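Putative polyketide cyclase SMa1630 (Sinorhizobium meliloti 1021, PDB 4U13) is of unconfirmed function but is a putative polyketide cyclase with a SnoaL-like domain of the NTF2 clan. Local coordinates at residues Y94-T97 with R102-R105; D8-Y13 with A75-K80. All coordinates share one frame; numbering follows the deposited sequence.

Contact 1. Residues Y94-T97 with R102-R105; sequences YSFT and RIAR
Thr97 and Arg105 form an antiparallel hydrogen-bonded pair close to the turn of the hairpin, with Ala104 inserted beside Arg105 so that two residues face one. Thr97 N gives a nearly straight bond, 172° at the hydrogen, to Arg105 O at 2.7 Å. In return Thr97 O accepts two amides, Ala104 N at 2.6 Å and Arg105 N at 3.2 Å, so a single carbonyl holds both residues of the bulge. Its donors stand somewhat out of the carbonyl plane, each tilted by 19°. The Thr97 and Arg105 side chains run side by side in the same direction, CB of Thr97 lying 3.9 Å from CB of Arg105; beyond that the arginine chain, bent at chi3, leads its guanidinium away from residues 94-97. On the helix side, Ile103 CD1 comes to the edge of the Phe96 ring, near its plane, 3.7 Å from Phe96 CD2. In the isoleucine CG1 lies beside the backbone N (chi1 -64°) and the chain then runs on extended, bringing CD1 to the ring, while CG2 sits near Thr97 O. Replacing Ile103 with an alanine would probably leave the CD2-CE2 edge of Phe96 without its aliphatic neighbour and open a gap between ring and strand. Tyr13 of helix 8-19 meets the same ring edge-to-face, and Ile9 touches Ile103. Ala104 and Arg105 together facing Thr97 form a classic beta bulge in the hairpin of strands 90-99 and 102-108, within a SnoaL-like, NTF2-type fold.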
ATOM      1  N   TYR A  94      -6.531  15.117  -2.491  1.00 57.16           N
ATOM      2  CA  TYR A  94      -5.329  15.278  -3.306  1.00 56.31           C
ATOM      3  C   TYR A  94      -5.718  15.522  -4.781  1.00 55.94           C
ATOM      4  O   TYR A  94      -6.232  14.613  -5.437  1.00 52.64           O
ATOM      5  CB  TYR A  94      -4.482  13.997  -3.216  1.00 54.92           C
ATOM      6  CG  TYR A  94      -3.652  13.789  -1.941  1.00 54.76           C
ATOM      7  CD1 TYR A  94      -4.247  13.793  -0.657  1.00 54.38           C
ATOM      8  CD2 TYR A  94      -2.278  13.560  -2.024  1.00 53.46           C
ATOM      9  CE1 TYR A  94      -3.494  13.592   0.502  1.00 54.01           C
ATOM     10  CE2 TYR A  94      -1.507  13.347  -0.881  1.00 54.14           C
ATOM     11  CZ  TYR A  94      -2.115  13.357   0.384  1.00 55.59           C
ATOM     12  OH  TYR A  94      -1.342  13.128   1.503  1.00 49.64           O
ATOM     13  N   SER A  95      -5.468  16.725  -5.290  1.00 57.35           N
ATOM     14  CA  SER A  95      -5.754  17.034  -6.698  1.00 61.24           C
ATOM     15  C   SER A  95      -4.518  17.002  -7.524  1.00 58.72           C
ATOM     16  O   SER A  95      -3.673  17.845  -7.403  1.00 59.66           O
ATOM     17  CB  SER A  95      -6.390  18.425  -6.860  1.00 65.03           C
ATOM     18  OG  SER A  95      -7.603  18.470  -6.139  1.00 70.24           O
ATOM     19  N   PHE A  96      -4.443  16.041  -8.403  1.00 61.09           N
ATOM     20  CA  PHE A  96      -3.250  15.832  -9.201  1.00 63.11           C
ATOM     21  C   PHE A  96      -3.492  16.329 -10.619  1.00 69.05           C
ATOM     22  O   PHE A  96      -4.528  16.027 -11.207  1.00 77.65           O
ATOM     23  CB  PHE A  96      -2.977  14.342  -9.344  1.00 61.55           C
ATOM     24  CG  PHE A  96      -2.540  13.631  -8.079  1.00 59.52           C
ATOM     25  CD1 PHE A  96      -3.500  13.133  -7.166  1.00 59.05           C
ATOM     26  CD2 PHE A  96      -1.188  13.332  -7.851  1.00 54.36           C
ATOM     27  CE1 PHE A  96      -3.102  12.424  -6.029  1.00 54.03           C
ATOM     28  CE2 PHE A  96      -0.791  12.599  -6.745  1.00 51.24           C
ATOM     29  CZ  PHE A  96      -1.747  12.159  -5.825  1.00 52.34           C
ATOM     30  N   THR A  97      -2.524  17.035 -11.183  1.00 71.59           N
ATOM     31  CA  THR A  97      -2.526  17.370 -12.595  1.00 70.30           C
ATOM     32  C   THR A  97      -1.396  16.635 -13.256  1.00 70.56           C
ATOM     33  O   THR A  97      -0.243  16.719 -12.836  1.00 74.39           O
ATOM     34  CB  THR A  97      -2.363  18.874 -12.828  1.00 70.73           C
ATOM     35  OG1 THR A  97      -3.332  19.562 -12.019  1.00 71.52           O
ATOM     36  CG2 THR A  97      -2.585  19.224 -14.273  1.00 70.21           C
ATOM     37  N   ARG A 102       3.550  12.241 -16.179  1.00 84.01           N
ATOM     38  CA  ARG A 102       4.131  12.715 -14.930  1.00 79.77           C
ATOM     39  C   ARG A 102       3.155  13.613 -14.218  1.00 72.39           C
ATOM     40  O   ARG A 102       2.147  14.016 -14.750  1.00 71.66           O
ATOM     41  CB  ARG A 102       5.400  13.537 -15.168  1.00 83.30           C
ATOM     42  CG  ARG A 102       6.554  12.791 -15.813  1.00 86.83           C
ATOM     43  CD  ARG A 102       7.606  12.318 -14.821  1.00 86.30           C
ATOM     44  NE  ARG A 102       8.210  11.064 -15.270  1.00 90.34           N
ATOM     45  CZ  ARG A 102       9.496  10.728 -15.152  1.00 88.79           C
ATOM     46  NH1 ARG A 102      10.380  11.545 -14.585  1.00 87.79           N
ATOM     47  NH2 ARG A 102       9.893   9.545 -15.606  1.00 88.23           N
ATOM     48  N   ILE A 103       3.480  13.964 -12.994  1.00 70.98           N
ATOM     49  CA  ILE A 103       2.642  14.894 -12.273  1.00 67.43           C
ATOM     50  C   ILE A 103       3.200  16.300 -12.451  1.00 69.30           C
ATOM     51  O   ILE A 103       4.390  16.540 -12.150  1.00 64.70           O
ATOM     52  CB  ILE A 103       2.552  14.461 -10.796  1.00 64.73           C
ATOM     53  CG1 ILE A 103       1.865  13.101 -10.713  1.00 66.30           C
ATOM     54  CG2 ILE A 103       1.815  15.473  -9.933  1.00 61.06           C
ATOM     55  CD1 ILE A 103       2.109  12.441  -9.386  1.00 66.08           C
ATOM     56  N   ALA A 104       2.352  17.219 -12.934  1.00 68.17           N
ATOM     57  CA  ALA A 104       2.749  18.623 -13.100  1.00 66.25           C
ATOM     58  C   ALA A 104       2.354  19.421 -11.911  1.00 65.54           C
ATOM     59  O   ALA A 104       2.970  20.432 -11.624  1.00 69.78           O
ATOM     60  CB  ALA A 104       2.095  19.211 -14.316  1.00 68.56           C
ATOM     61  N   ARG A 105       1.340  18.958 -11.189  1.00 64.55           N
ATOM     62  CA  ARG A 105       0.874  19.692 -10.028  1.00 64.67           C
ATOM     63  C   ARG A 105       0.097  18.799  -9.063  1.00 61.74           C
ATOM     64  O   ARG A 105      -0.607  17.894  -9.469  1.00 61.55           O
ATOM     65  CB  ARG A 105      -0.017  20.853 -10.458  1.00 70.85           C
ATOM     66  CG  ARG A 105      -0.392  21.762  -9.301  1.00 78.81           C
ATOM     67  CD  ARG A 105      -1.519  22.750  -9.604  1.00 86.65           C
ATOM     68  NE  ARG A 105      -0.971  24.088  -9.805  1.00 99.68           N
ATOM     69  CZ  ARG A 105      -0.753  25.001  -8.854  1.00104.51           C
ATOM     70  NH1 ARG A 105      -0.213  26.172  -9.203  1.00113.27           N
ATOM     71  NH2 ARG A 105      -1.066  24.775  -7.576  1.00 99.67           N
TER

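Contact 2. Residues D8-Y13 with A75-K80; sequences DIVNMY and ALVRAK
Val10 reaches from the helix to the strand with both methyl groups, one for each of two residues that point back at it, Ala75 and Val77. Its CG2 comes within 4.2 Å of Ala75 CB, and its CG1 lies equally far, 4.2 Å, from Val77 CG2. The side chains of Val10 and Val77 point in opposing directions and pass alongside each other, meeting through one methyl of each. In Val10 the branch concerned, CG1, is anti to the backbone N (chi1 169°), while CG2, beside that N, is left to meet the alanine. The small methyl of Ala75 and the branched Val77, two residues apart on the same face of the strand, thus receive a single helix residue between them. Contact is light, burying 80 Å² in all, and wholly apolar: all three residues are buried, and no hydrogen bond crosses between the segments. Val10 also packs on Phe96 of strand 90-99, and Leu6, from the loop before the helix, touches Val77. Helix 8-19 therefore lies against the face of the mixed sheet, over strand 74-82 and its neighbour 90-99, with strand 62-71 flanking 74-82 on its other edge.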
ATOM      1  N   ASP A   8      -2.188   5.212 -13.616  1.00 67.72           N
ATOM      2  CA  ASP A   8      -0.986   4.541 -13.119  1.00 67.48           C
ATOM      3  C   ASP A   8      -0.082   5.463 -12.299  1.00 61.93           C
ATOM      4  O   ASP A   8       0.492   5.052 -11.307  1.00 59.58           O
ATOM      5  CB  ASP A   8      -0.167   3.990 -14.276  1.00 73.50           C
ATOM      6  CG  ASP A   8      -0.768   2.751 -14.854  1.00 81.89           C
ATOM      7  OD1 ASP A   8      -1.544   2.100 -14.126  1.00 88.69           O
ATOM      8  OD2 ASP A   8      -0.469   2.425 -16.024  1.00 88.37           O
ATOM      9  N   ILE A   9       0.071   6.696 -12.757  1.00 60.42           N
ATOM     10  CA  ILE A   9       1.009   7.593 -12.153  1.00 60.92           C
ATOM     11  C   ILE A   9       0.595   8.046 -10.730  1.00 59.55           C
ATOM     12  O   ILE A   9       1.442   8.224  -9.867  1.00 58.59           O
ATOM     13  CB  ILE A   9       1.304   8.790 -13.067  1.00 60.82           C
ATOM     14  CG1 ILE A   9       2.554   9.537 -12.586  1.00 61.59           C
ATOM     15  CG2 ILE A   9       0.120   9.727 -13.114  1.00 63.13           C
ATOM     16  CD1 ILE A   9       3.822   8.711 -12.698  1.00 62.78           C
ATOM     17  N   VAL A  10      -0.702   8.242 -10.498  1.00 61.20           N
ATOM     18  CA  VAL A  10      -1.212   8.590  -9.195  1.00 56.16           C
ATOM     19  C   VAL A  10      -0.972   7.400  -8.271  1.00 56.02           C
ATOM     20  O   VAL A  10      -0.576   7.524  -7.102  1.00 55.24           O
ATOM     21  CB  VAL A  10      -2.694   8.906  -9.275  1.00 59.15           C
ATOM     22  CG1 VAL A  10      -3.294   9.002  -7.885  1.00 58.88           C
ATOM     23  CG2 VAL A  10      -2.900  10.205 -10.037  1.00 61.32           C
ATOM     24  N   ASN A  11      -1.210   6.227  -8.783  1.00 56.60           N
ATOM     25  CA  ASN A  11      -0.944   5.031  -7.999  1.00 61.47           C
ATOM     26  C   ASN A  11       0.528   4.851  -7.569  1.00 59.27           C
ATOM     27  O   ASN A  11       0.830   4.337  -6.475  1.00 55.03           O
ATOM     28  CB  ASN A  11      -1.353   3.863  -8.826  1.00 69.67           C
ATOM     29  CG  ASN A  11      -1.916   2.781  -8.005  1.00 80.45           C
ATOM     30  OD1 ASN A  11      -3.138   2.707  -7.858  1.00 87.28           O
ATOM     31  ND2 ASN A  11      -1.042   1.930  -7.447  1.00 83.59           N
HETATM   32  N   MSE A  12       1.431   5.275  -8.443  1.00 56.28           N
HETATM   33  CA  MSE A  12       2.853   5.258  -8.152  1.00 60.43           C
HETATM   34  C   MSE A  12       3.200   6.225  -7.033  1.00 55.95           C
HETATM   35  O   MSE A  12       4.001   5.895  -6.171  1.00 55.34           O
HETATM   36  CB  MSE A  12       3.573   5.606  -9.449  1.00 68.49           C
HETATM   37  CG  MSE A  12       5.098   5.412  -9.374  1.00 88.41           C
HETATM   38 SE   MSE A  12       6.007   5.980 -11.088  1.00120.06          SE
HETATM   39  CE  MSE A  12       4.972   4.786 -12.320  1.00 98.88           C
ATOM     40  N   TYR A  13       2.603   7.418  -7.047  1.00 47.41           N
ATOM     41  CA  TYR A  13       2.728   8.351  -5.956  1.00 46.28           C
ATOM     42  C   TYR A  13       2.419   7.706  -4.604  1.00 46.00           C
ATOM     43  O   TYR A  13       3.262   7.705  -3.708  1.00 47.27           O
ATOM     44  CB  TYR A  13       1.863   9.600  -6.179  1.00 47.26           C
ATOM     45  CG  TYR A  13       1.985  10.525  -5.016  1.00 45.91           C
ATOM     46  CD1 TYR A  13       3.017  11.437  -4.939  1.00 47.05           C
ATOM     47  CD2 TYR A  13       1.160  10.376  -3.929  1.00 50.03           C
ATOM     48  CE1 TYR A  13       3.182  12.226  -3.825  1.00 47.12           C
ATOM     49  CE2 TYR A  13       1.312  11.142  -2.788  1.00 47.15           C
ATOM     50  CZ  TYR A  13       2.326  12.066  -2.748  1.00 48.77           C
ATOM     51  OH  TYR A  13       2.480  12.852  -1.606  1.00 55.01           O
ATOM     52  N   ALA A  75      -6.946  14.465 -11.652  1.00 72.39           N
ATOM     53  CA  ALA A  75      -7.425  13.369 -10.800  1.00 65.38           C
ATOM     54  C   ALA A  75      -7.508  13.810  -9.344  1.00 63.84           C
ATOM     55  O   ALA A  75      -6.554  14.350  -8.772  1.00 60.72           O
ATOM     56  CB  ALA A  75      -6.538  12.160 -10.924  1.00 63.52           C
ATOM     57  N   LEU A  76      -8.679  13.558  -8.771  1.00 64.06           N
ATOM     58  CA  LEU A  76      -9.042  13.991  -7.434  1.00 63.55           C
ATOM     59  C   LEU A  76      -9.231  12.796  -6.549  1.00 63.46           C
ATOM     60  O   LEU A  76     -10.120  11.979  -6.794  1.00 63.25           O
ATOM     61  CB  LEU A  76     -10.352  14.745  -7.461  1.00 66.08           C
ATOM     62  CG  LEU A  76     -10.244  16.255  -7.634  1.00 71.23           C
ATOM     63  CD1 LEU A  76      -9.512  16.616  -8.919  1.00 72.15           C
ATOM     64  CD2 LEU A  76     -11.649  16.879  -7.614  1.00 73.74           C
ATOM     65  N   VAL A  77      -8.431  12.727  -5.486  1.00 60.01           N
ATOM     66  CA  VAL A  77      -8.405  11.575  -4.626  1.00 54.83           C
ATOM     67  C   VAL A  77      -8.644  12.011  -3.191  1.00 51.71           C
ATOM     68  O   VAL A  77      -7.991  12.922  -2.676  1.00 56.65           O
ATOM     69  CB  VAL A  77      -7.050  10.803  -4.782  1.00 54.19           C
ATOM     70  CG1 VAL A  77      -6.987   9.547  -3.929  1.00 53.56           C
ATOM     71  CG2 VAL A  77      -6.864  10.348  -6.197  1.00 56.56           C
ATOM     72  N   ARG A  78      -9.624  11.389  -2.558  1.00 49.55           N
ATOM     73  CA  ARG A  78      -9.840  11.570  -1.146  1.00 49.13           C
ATOM     74  C   ARG A  78      -8.959  10.553  -0.432  1.00 47.87           C
ATOM     75  O   ARG A  78      -9.030   9.318  -0.732  1.00 44.10           O
ATOM     76  CB  ARG A  78     -11.294  11.365  -0.753  1.00 51.31           C
ATOM     77  CG  ARG A  78     -12.186  12.515  -1.185  1.00 57.72           C
ATOM     78  CD  ARG A  78     -13.650  12.196  -0.870  1.00 59.65           C
ATOM     79  NE  ARG A  78     -13.875  11.983   0.584  1.00 61.68           N
ATOM     80  CZ  ARG A  78     -14.221  12.946   1.456  1.00 58.54           C
ATOM     81  NH1 ARG A  78     -14.350  14.199   1.030  1.00 57.66           N
ATOM     82  NH2 ARG A  78     -14.412  12.654   2.749  1.00 54.08           N
ATOM     83  N   ALA A  79      -8.146  11.035   0.519  1.00 43.52           N
ATOM     84  CA  ALA A  79      -7.298  10.115   1.232  1.00 44.71           C
ATOM     85  C   ALA A  79      -7.355  10.296   2.738  1.00 45.34           C
ATOM     86  O   ALA A  79      -7.404  11.416   3.255  1.00 44.71           O
ATOM     87  CB  ALA A  79      -5.874  10.201   0.692  1.00 45.58           C
ATOM     88  N   LYS A  80      -7.407   9.183   3.456  1.00 47.82           N
ATOM     89  CA  LYS A  80      -7.432   9.252   4.901  1.00 50.29           C
ATOM     90  C   LYS A  80      -5.985   9.358   5.311  1.00 48.77           C
ATOM     91  O   LYS A  80      -5.149   8.561   4.929  1.00 49.52           O
ATOM     92  CB  LYS A  80      -8.097   8.056   5.538  1.00 53.69           C
ATOM     93  CG  LYS A  80      -8.353   8.300   7.024  1.00 60.23           C
ATOM     94  CD  LYS A  80      -8.921   7.070   7.738  1.00 67.77           C
ATOM     95  CE  LYS A  80      -7.836   6.047   8.021  1.00 77.23           C
ATOM     96  NZ  LYS A  80      -8.399   4.669   8.097  1.00 87.15           N
TER

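Overall arrangement
Contacts 1 and 2 have centres about 9 Å apart and share one mixed sheet, in which strands 102-108, 90-99 and 74-82 lie side by side in that order. Helix 8-19 and strand 74-82 of contact 2 come first along the chain; the hairpin of contact 1 follows in series. The two are joined directly: Tyr94 N lies 2.6 Å from Val77 O and Phe96 N 2.7 Å from Ala75 O, both probable hydrogen bonds. Phe96 lies between the two contacts; contact 1 pairs two inner strands of the sheet, while contact 2 seats the helix on its face. Together they build part of the helix-on-sheet core of the SnoaL-like domain.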